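PDB 3TT2: GCN5-related N-acetyltransferase from Sphaerobacter thermophilus, which probably transfers acyl groups, perhaps acetyl from acetyl-coenzyme A, as expected of a member of the GCN5-related N-acetyltransferase (GNAT) family. Local coordinates for residues A[167-170]-A[174-177]; A[219-224]-A[272-277]. All coordinates share one frame; numbering follows the deposited sequence.

Contact 1 (A[167-170]-A[174-177]); sequences PEWP and TART
Trp169 and Thr174 bring the two backbones closest, with 6.2 Å from CA to CA, where the extended loop 167-170 doubles back on the start of the strand segment 174-177. At that spacing the main chains do not pair, and an indole fills the interval between them. Trp169 CB points toward the strand, CG lies beside its own backbone N (chi1 -73°), and with chi2 of 90° one face of the indole is turned to the main chain at the Thr174–Ala175 junction. Trp169 CE3 is 4.0 Å from Thr174 CA, and Ala175 N sits 3.8 Å above the ring plane, toward the rim. The methyl of Ala175 adds the only side-chain contact, its CB meeting Trp169 CZ2 at 3.5 Å. Thr174 takes part through its backbone, because its CB points away from the loop. Strand 173-177 is the edge strand of the C-terminal GNAT unit, antiparallel to strand 223-228, with backbone hydrogen bonds between Thr174 and Val227 and between Arg176 and Leu225. Before entering this edge strand the loop passes beside helix 263-278, so the indole also packs on Ala266 and Leu267, and its NE1 is hydrogen-bonded to Glu270 OE2, which anchors the pyrrole end while the benzo end lies against the strand. Pro170 rests on Arg261, in the loop before that helix, and on Ile263 at its first turn, in the sequence that in GNAT relatives forms the coenzyme A pyrophosphate loop.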
ATOM      1  N   PRO A 167     -10.519 -16.955 -18.328  1.00 60.13           N
ATOM      2  CA  PRO A 167      -9.066 -17.053 -18.316  1.00 57.50           C
ATOM      3  C   PRO A 167      -8.642 -18.004 -19.406  1.00 67.36           C
ATOM      4  O   PRO A 167      -9.304 -19.027 -19.560  1.00 78.17           O
ATOM      5  CB  PRO A 167      -8.798 -17.697 -16.963  1.00 53.49           C
ATOM      6  CG  PRO A 167      -9.966 -17.286 -16.117  1.00 50.82           C
ATOM      7  CD  PRO A 167     -11.107 -17.390 -17.050  1.00 57.78           C
ATOM      8  N   GLU A 168      -7.596 -17.685 -20.157  1.00 72.67           N
ATOM      9  CA  GLU A 168      -7.034 -18.669 -21.059  1.00 80.06           C
ATOM     10  C   GLU A 168      -5.782 -19.209 -20.382  1.00 70.02           C
ATOM     11  O   GLU A 168      -4.734 -18.549 -20.346  1.00 66.25           O
ATOM     12  CB  GLU A 168      -6.662 -18.027 -22.395  1.00 91.23           C
ATOM     13  CG  GLU A 168      -7.844 -17.554 -23.238  1.00105.85           C
ATOM     14  CD  GLU A 168      -7.417 -17.043 -24.618  1.00117.57           C
ATOM     15  OE1 GLU A 168      -6.213 -17.150 -24.953  1.00115.14           O
ATOM     16  OE2 GLU A 168      -8.287 -16.535 -25.365  1.00123.06           O
ATOM     17  N   TRP A 169      -5.871 -20.436 -19.882  1.00 63.22           N
ATOM     18  CA  TRP A 169      -4.742 -21.018 -19.173  1.00 57.62           C
ATOM     19  C   TRP A 169      -3.775 -21.718 -20.123  1.00 58.89           C
ATOM     20  O   TRP A 169      -4.171 -22.499 -20.992  1.00 56.20           O
ATOM     21  CB  TRP A 169      -5.202 -21.977 -18.076  1.00 53.60           C
ATOM     22  CG  TRP A 169      -5.777 -21.316 -16.918  1.00 43.34           C
ATOM     23  CD1 TRP A 169      -7.059 -21.013 -16.742  1.00 47.65           C
ATOM     24  CD2 TRP A 169      -5.085 -20.874 -15.737  1.00 52.21           C
ATOM     25  NE1 TRP A 169      -7.250 -20.390 -15.523  1.00 49.08           N
ATOM     26  CE2 TRP A 169      -6.043 -20.292 -14.891  1.00 48.67           C
ATOM     27  CE3 TRP A 169      -3.756 -20.903 -15.324  1.00 52.12           C
ATOM     28  CZ2 TRP A 169      -5.716 -19.745 -13.650  1.00 51.78           C
ATOM     29  CZ3 TRP A 169      -3.432 -20.363 -14.095  1.00 51.92           C
ATOM     30  CH2 TRP A 169      -4.409 -19.797 -13.268  1.00 55.86           C
ATOM     31  N   PRO A 170      -2.494 -21.441 -19.933  1.00 56.31           N
ATOM     32  CA  PRO A 170      -1.378 -21.986 -20.699  1.00 55.24           C
ATOM     33  C   PRO A 170      -1.417 -23.506 -20.618  1.00 53.75           C
ATOM     34  O   PRO A 170      -1.860 -23.989 -19.589  1.00 63.34           O
ATOM     35  CB  PRO A 170      -0.162 -21.466 -19.932  1.00 51.26           C
ATOM     36  CG  PRO A 170      -0.651 -20.322 -19.143  1.00 48.32           C
ATOM     37  CD  PRO A 170      -2.042 -20.662 -18.769  1.00 56.77           C
ATOM     38  N   THR A 174      -3.310 -24.927 -14.471  1.00 53.32           N
ATOM     39  CA  THR A 174      -4.716 -24.663 -14.193  1.00 53.35           C
ATOM     40  C   THR A 174      -4.839 -23.982 -12.841  1.00 52.69           C
ATOM     41  O   THR A 174      -3.894 -23.954 -12.065  1.00 56.62           O
ATOM     42  CB  THR A 174      -5.631 -25.943 -14.206  1.00 65.82           C
ATOM     43  OG1 THR A 174      -5.382 -26.746 -13.050  1.00 72.59           O
ATOM     44  CG2 THR A 174      -5.439 -26.787 -15.459  1.00 65.10           C
ATOM     45  N   ALA A 175      -6.015 -23.424 -12.578  1.00 56.81           N
ATOM     46  CA  ALA A 175      -6.301 -22.757 -11.319  1.00 53.14           C
ATOM     47  C   ALA A 175      -6.559 -23.741 -10.196  1.00 61.25           C
ATOM     48  O   ALA A 175      -7.228 -24.755 -10.392  1.00 72.70           O
ATOM     49  CB  ALA A 175      -7.511 -21.864 -11.485  1.00 42.46           C
ATOM     50  N   ARG A 176      -6.046 -23.420  -9.014  1.00 53.07           N
ATOM     51  CA  ARG A 176      -6.357 -24.171  -7.810  1.00 46.52           C
ATOM     52  C   ARG A 176      -6.677 -23.191  -6.732  1.00 53.90           C
ATOM     53  O   ARG A 176      -5.879 -22.324  -6.425  1.00 65.77           O
ATOM     54  CB  ARG A 176      -5.176 -25.024  -7.359  1.00 47.82           C
ATOM     55  CG  ARG A 176      -5.392 -25.744  -6.029  1.00 52.05           C
ATOM     56  CD  ARG A 176      -4.137 -26.465  -5.602  1.00 50.84           C
ATOM     57  NE  ARG A 176      -4.225 -27.087  -4.282  1.00 57.14           N
ATOM     58  CZ  ARG A 176      -4.460 -28.389  -4.073  1.00 66.57           C
ATOM     59  NH1 ARG A 176      -4.673 -29.217  -5.095  1.00 57.78           N
ATOM     60  NH2 ARG A 176      -4.488 -28.869  -2.834  1.00 70.34           N
ATOM     61  N   THR A 177      -7.861 -23.320  -6.164  1.00 56.51           N
ATOM     62  CA  THR A 177      -8.260 -22.499  -5.048  1.00 51.62           C
ATOM     63  C   THR A 177      -7.471 -22.980  -3.843  1.00 53.97           C
ATOM     64  O   THR A 177      -7.344 -24.190  -3.620  1.00 56.93           O
ATOM     65  CB  THR A 177      -9.771 -22.658  -4.802  1.00 48.47           C
ATOM     66  OG1 THR A 177     -10.488 -22.194  -5.956  1.00 47.84           O
ATOM     67  CG2 THR A 177     -10.196 -21.890  -3.570  1.00 44.01           C
TER

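Contact 2 (A[219-224]-A[272-277]); sequences DPELWL and FGVYYR
The guanidinium of Arg278 is gripped by two carboxylates, Asp219 OD2 and the OE2 of Glu221 that brushes Val274 CG1 at 4.0 Å; these salt bridges tie Arg278, at the end of helix 263-278, to the 3-10 turn 220-222 and the residue before it. That turn is closed by Trp223 N bonding to Pro220 O at 2.9 Å and hands the chain to strand 223-228. Opposite it, a turn of helix held by a bond of 2.8 Å from Tyr276 N to Phe272 O presents Val274 and Tyr275 to Leu222. Leu222 carries the contact with both of its methyls. Its CD2 reaches Val274 CG1 at 3.5 Å and also sits over one face of Tyr275, a CH-pi contact 3.9 Å from the ring centroid and 17° off the ring normal. The second methyl, CD1, lies 3.9 Å from Tyr275 OH, a hydroxyl whose hydrogen bond goes to Gln241 O on strand 233-243. With an alanine here in place of Tyr275, Leu222 CD2 would probably lose the aromatic face beneath it and Gln241 O its hydroxyl mate. Val274 has CG1 anti to its backbone N (chi1 169°), which brings this methyl against both Leu222 and the carbonyl of Glu221, 3.7 Å from Glu221 O. Side chains of a helix packed on the turn that leads into a neighbouring strand belong to the helix-on-sheet layering of the GNAT alpha-beta fold.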
ATOM      1  N   ASP A 219     -11.106 -16.900   4.013  1.00 79.38           N
ATOM      2  CA  ASP A 219     -11.828 -16.596   2.773  1.00 74.58           C
ATOM      3  C   ASP A 219     -10.987 -17.051   1.576  1.00 78.42           C
ATOM      4  O   ASP A 219     -10.556 -16.232   0.769  1.00 72.79           O
ATOM      5  CB  ASP A 219     -12.021 -15.097   2.684  1.00 72.72           C
ATOM      6  CG  ASP A 219     -13.050 -14.692   1.659  1.00 74.72           C
ATOM      7  OD1 ASP A 219     -13.473 -15.539   0.837  1.00 85.36           O
ATOM      8  OD2 ASP A 219     -13.439 -13.503   1.683  1.00 76.33           O
ATOM      9  N   PRO A 220     -10.752 -18.363   1.466  1.00 59.39           N
ATOM     10  CA  PRO A 220      -9.833 -18.967   0.496  1.00 58.50           C
ATOM     11  C   PRO A 220     -10.328 -18.876  -0.945  1.00 64.03           C
ATOM     12  O   PRO A 220      -9.541 -19.088  -1.867  1.00 62.97           O
ATOM     13  CB  PRO A 220      -9.781 -20.432   0.923  1.00 57.99           C
ATOM     14  CG  PRO A 220     -10.812 -20.592   2.015  1.00 58.79           C
ATOM     15  CD  PRO A 220     -11.626 -19.370   2.082  1.00 58.44           C
ATOM     16  N   GLU A 221     -11.617 -18.596  -1.125  1.00 63.83           N
ATOM     17  CA  GLU A 221     -12.232 -18.466  -2.442  1.00 66.12           C
ATOM     18  C   GLU A 221     -11.409 -17.513  -3.325  1.00 60.85           C
ATOM     19  O   GLU A 221     -11.304 -17.702  -4.542  1.00 61.02           O
ATOM     20  CB  GLU A 221     -13.644 -17.904  -2.257  1.00 85.05           C
ATOM     21  CG  GLU A 221     -14.797 -18.579  -3.015  1.00 99.65           C
ATOM     22  CD  GLU A 221     -16.154 -17.880  -2.752  1.00114.47           C
ATOM     23  OE1 GLU A 221     -16.898 -18.324  -1.845  1.00120.77           O
ATOM     24  OE2 GLU A 221     -16.478 -16.883  -3.446  1.00112.94           O
ATOM     25  N   LEU A 222     -10.831 -16.495  -2.685  1.00 56.36           N
ATOM     26  CA  LEU A 222     -10.056 -15.434  -3.335  1.00 48.71           C
ATOM     27  C   LEU A 222      -8.520 -15.665  -3.353  1.00 63.73           C
ATOM     28  O   LEU A 222      -7.752 -14.800  -3.813  1.00 59.04           O
ATOM     29  CB  LEU A 222     -10.357 -14.099  -2.642  1.00 49.54           C
ATOM     30  CG  LEU A 222     -11.793 -13.560  -2.502  1.00 54.29           C
ATOM     31  CD1 LEU A 222     -11.794 -12.283  -1.677  1.00 53.16           C
ATOM     32  CD2 LEU A 222     -12.415 -13.308  -3.856  1.00 54.52           C
ATOM     33  N   TRP A 223      -8.059 -16.801  -2.834  1.00 56.27           N
ATOM     34  CA  TRP A 223      -6.657 -17.144  -2.984  1.00 54.54           C
ATOM     35  C   TRP A 223      -6.468 -18.183  -4.076  1.00 53.68           C
ATOM     36  O   TRP A 223      -6.740 -19.368  -3.887  1.00 52.80           O
ATOM     37  CB  TRP A 223      -6.105 -17.691  -1.680  1.00 53.78           C
ATOM     38  CG  TRP A 223      -5.717 -16.639  -0.753  1.00 58.46           C
ATOM     39  CD1 TRP A 223      -6.224 -15.377  -0.689  1.00 62.73           C
ATOM     40  CD2 TRP A 223      -4.698 -16.719   0.240  1.00 63.46           C
ATOM     41  NE1 TRP A 223      -5.589 -14.667   0.303  1.00 63.03           N
ATOM     42  CE2 TRP A 223      -4.644 -15.469   0.885  1.00 60.99           C
ATOM     43  CE3 TRP A 223      -3.825 -17.731   0.655  1.00 71.04           C
ATOM     44  CZ2 TRP A 223      -3.756 -15.203   1.925  1.00 63.87           C
ATOM     45  CZ3 TRP A 223      -2.939 -17.466   1.688  1.00 68.16           C
ATOM     46  CH2 TRP A 223      -2.913 -16.212   2.309  1.00 66.96           C
ATOM     47  N   LEU A 224      -5.924 -17.745  -5.202  1.00 53.53           N
ATOM     48  CA  LEU A 224      -5.741 -18.632  -6.335  1.00 56.41           C
ATOM     49  C   LEU A 224      -4.286 -18.965  -6.542  1.00 63.67           C
ATOM     50  O   LEU A 224      -3.401 -18.127  -6.358  1.00 69.06           O
ATOM     51  CB  LEU A 224      -6.299 -18.026  -7.612  1.00 51.54           C
ATOM     52  CG  LEU A 224      -7.780 -17.693  -7.575  1.00 54.63           C
ATOM     53  CD1 LEU A 224      -8.140 -17.257  -8.954  1.00 63.29           C
ATOM     54  CD2 LEU A 224      -8.579 -18.892  -7.200  1.00 56.94           C
ATOM     55  N   PHE A 272     -10.784 -12.150 -10.893  1.00 49.01           N
ATOM     56  CA  PHE A 272     -11.857 -11.236 -11.239  1.00 46.79           C
ATOM     57  C   PHE A 272     -13.187 -11.968 -11.416  1.00 53.75           C
ATOM     58  O   PHE A 272     -14.246 -11.462 -11.065  1.00 65.57           O
ATOM     59  CB  PHE A 272     -11.494 -10.430 -12.485  1.00 42.27           C
ATOM     60  CG  PHE A 272     -10.357  -9.472 -12.266  1.00 41.72           C
ATOM     61  CD1 PHE A 272      -9.921  -9.189 -10.993  1.00 37.29           C
ATOM     62  CD2 PHE A 272      -9.724  -8.855 -13.337  1.00 49.10           C
ATOM     63  CE1 PHE A 272      -8.880  -8.304 -10.790  1.00 50.33           C
ATOM     64  CE2 PHE A 272      -8.681  -7.964 -13.139  1.00 53.10           C
ATOM     65  CZ  PHE A 272      -8.256  -7.693 -11.870  1.00 53.12           C
ATOM     66  N   GLY A 273     -13.134 -13.171 -11.951  1.00 53.01           N
ATOM     67  CA  GLY A 273     -14.352 -13.922 -12.121  1.00 53.11           C
ATOM     68  C   GLY A 273     -14.950 -14.262 -10.777  1.00 49.74           C
ATOM     69  O   GLY A 273     -16.152 -14.177 -10.604  1.00 55.52           O
ATOM     70  N   VAL A 274     -14.108 -14.638  -9.821  1.00 51.22           N
ATOM     71  CA  VAL A 274     -14.577 -14.975  -8.481  1.00 53.14           C
ATOM     72  C   VAL A 274     -15.234 -13.773  -7.798  1.00 57.09           C
ATOM     73  O   VAL A 274     -16.291 -13.901  -7.171  1.00 62.15           O
ATOM     74  CB  VAL A 274     -13.435 -15.469  -7.600  1.00 48.85           C
ATOM     75  CG1 VAL A 274     -13.886 -15.547  -6.167  1.00 38.90           C
ATOM     76  CG2 VAL A 274     -12.927 -16.818  -8.084  1.00 47.56           C
ATOM     77  N   TYR A 275     -14.604 -12.607  -7.939  1.00 51.60           N
ATOM     78  CA  TYR A 275     -15.137 -11.372  -7.382  1.00 52.04           C
ATOM     79  C   TYR A 275     -16.443 -11.030  -8.054  1.00 54.88           C
ATOM     80  O   TYR A 275     -17.404 -10.589  -7.403  1.00 51.79           O
ATOM     81  CB  TYR A 275     -14.180 -10.205  -7.614  1.00 50.18           C
ATOM     82  CG  TYR A 275     -13.072 -10.065  -6.606  1.00 50.71           C
ATOM     83  CD1 TYR A 275     -13.345  -9.769  -5.279  1.00 58.15           C
ATOM     84  CD2 TYR A 275     -11.752 -10.187  -6.991  1.00 44.48           C
ATOM     85  CE1 TYR A 275     -12.317  -9.631  -4.351  1.00 60.41           C
ATOM     86  CE2 TYR A 275     -10.730 -10.059  -6.085  1.00 51.27           C
ATOM     87  CZ  TYR A 275     -11.009  -9.787  -4.764  1.00 56.88           C
ATOM     88  OH  TYR A 275      -9.968  -9.646  -3.873  1.00 56.53           O
ATOM     89  N   TYR A 276     -16.466 -11.198  -9.371  1.00 50.06           N
ATOM     90  CA  TYR A 276     -17.636 -10.796 -10.115  1.00 49.50           C
ATOM     91  C   TYR A 276     -18.806 -11.654  -9.708  1.00 48.01           C
ATOM     92  O   TYR A 276     -19.882 -11.154  -9.439  1.00 48.61           O
ATOM     93  CB  TYR A 276     -17.435 -10.887 -11.618  1.00 49.18           C
ATOM     94  CG  TYR A 276     -18.729 -10.647 -12.365  1.00 52.83           C
ATOM     95  CD1 TYR A 276     -19.228  -9.345 -12.542  1.00 50.73           C
ATOM     96  CD2 TYR A 276     -19.478 -11.714 -12.874  1.00 45.18           C
ATOM     97  CE1 TYR A 276     -20.433  -9.118 -13.214  1.00 47.30           C
ATOM     98  CE2 TYR A 276     -20.683 -11.493 -13.547  1.00 45.56           C
ATOM     99  CZ  TYR A 276     -21.143 -10.196 -13.708  1.00 47.87           C
ATOM    100  OH  TYR A 276     -22.312  -9.976 -14.365  1.00 49.50           O
ATOM    101  N   ARG A 277     -18.606 -12.958  -9.637  1.00 52.08           N
ATOM    102  CA  ARG A 277     -19.771 -13.785  -9.406  1.00 58.45           C
ATOM    103  C   ARG A 277     -20.116 -13.861  -7.913  1.00 59.09           C
ATOM    104  O   ARG A 277     -21.125 -14.421  -7.511  1.00 67.45           O
ATOM    105  CB  ARG A 277     -19.673 -15.115 -10.173  1.00 54.75           C
ATOM    106  CG  ARG A 277     -19.004 -16.251  -9.489  1.00 60.00           C
ATOM    107  CD  ARG A 277     -18.755 -17.329 -10.540  1.00 68.73           C
ATOM    108  NE  ARG A 277     -17.514 -17.092 -11.281  1.00 78.22           N
ATOM    109  CZ  ARG A 277     -16.325 -17.568 -10.915  1.00 77.36           C
ATOM    110  NH1 ARG A 277     -16.205 -18.329  -9.825  1.00 80.83           N
ATOM    111  NH2 ARG A 277     -15.257 -17.288 -11.644  1.00 72.78           N
TER

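How the contacts relate
Contacts 1 and 2 have their centres about 13 Å apart; contact 1 sets the loop 167-170 against strand 173-177, and contact 2 sets the start of the neighbouring antiparallel strand 223-228, with the turn before it, against the later turns of helix 263-278. The two meet at Thr177, whose CG2 packs on Pro220 O at 3.3 Å and whose OG1 lies 4.0 Å from Leu224 CD2. Leu267 and Glu270 of the helix are shared between them, touching Trp169 of contact 1 and Leu224 of contact 2. Near contact 2, the Glu221 side chain is about 4 Å from a bound MES, probably a crystallisation additive.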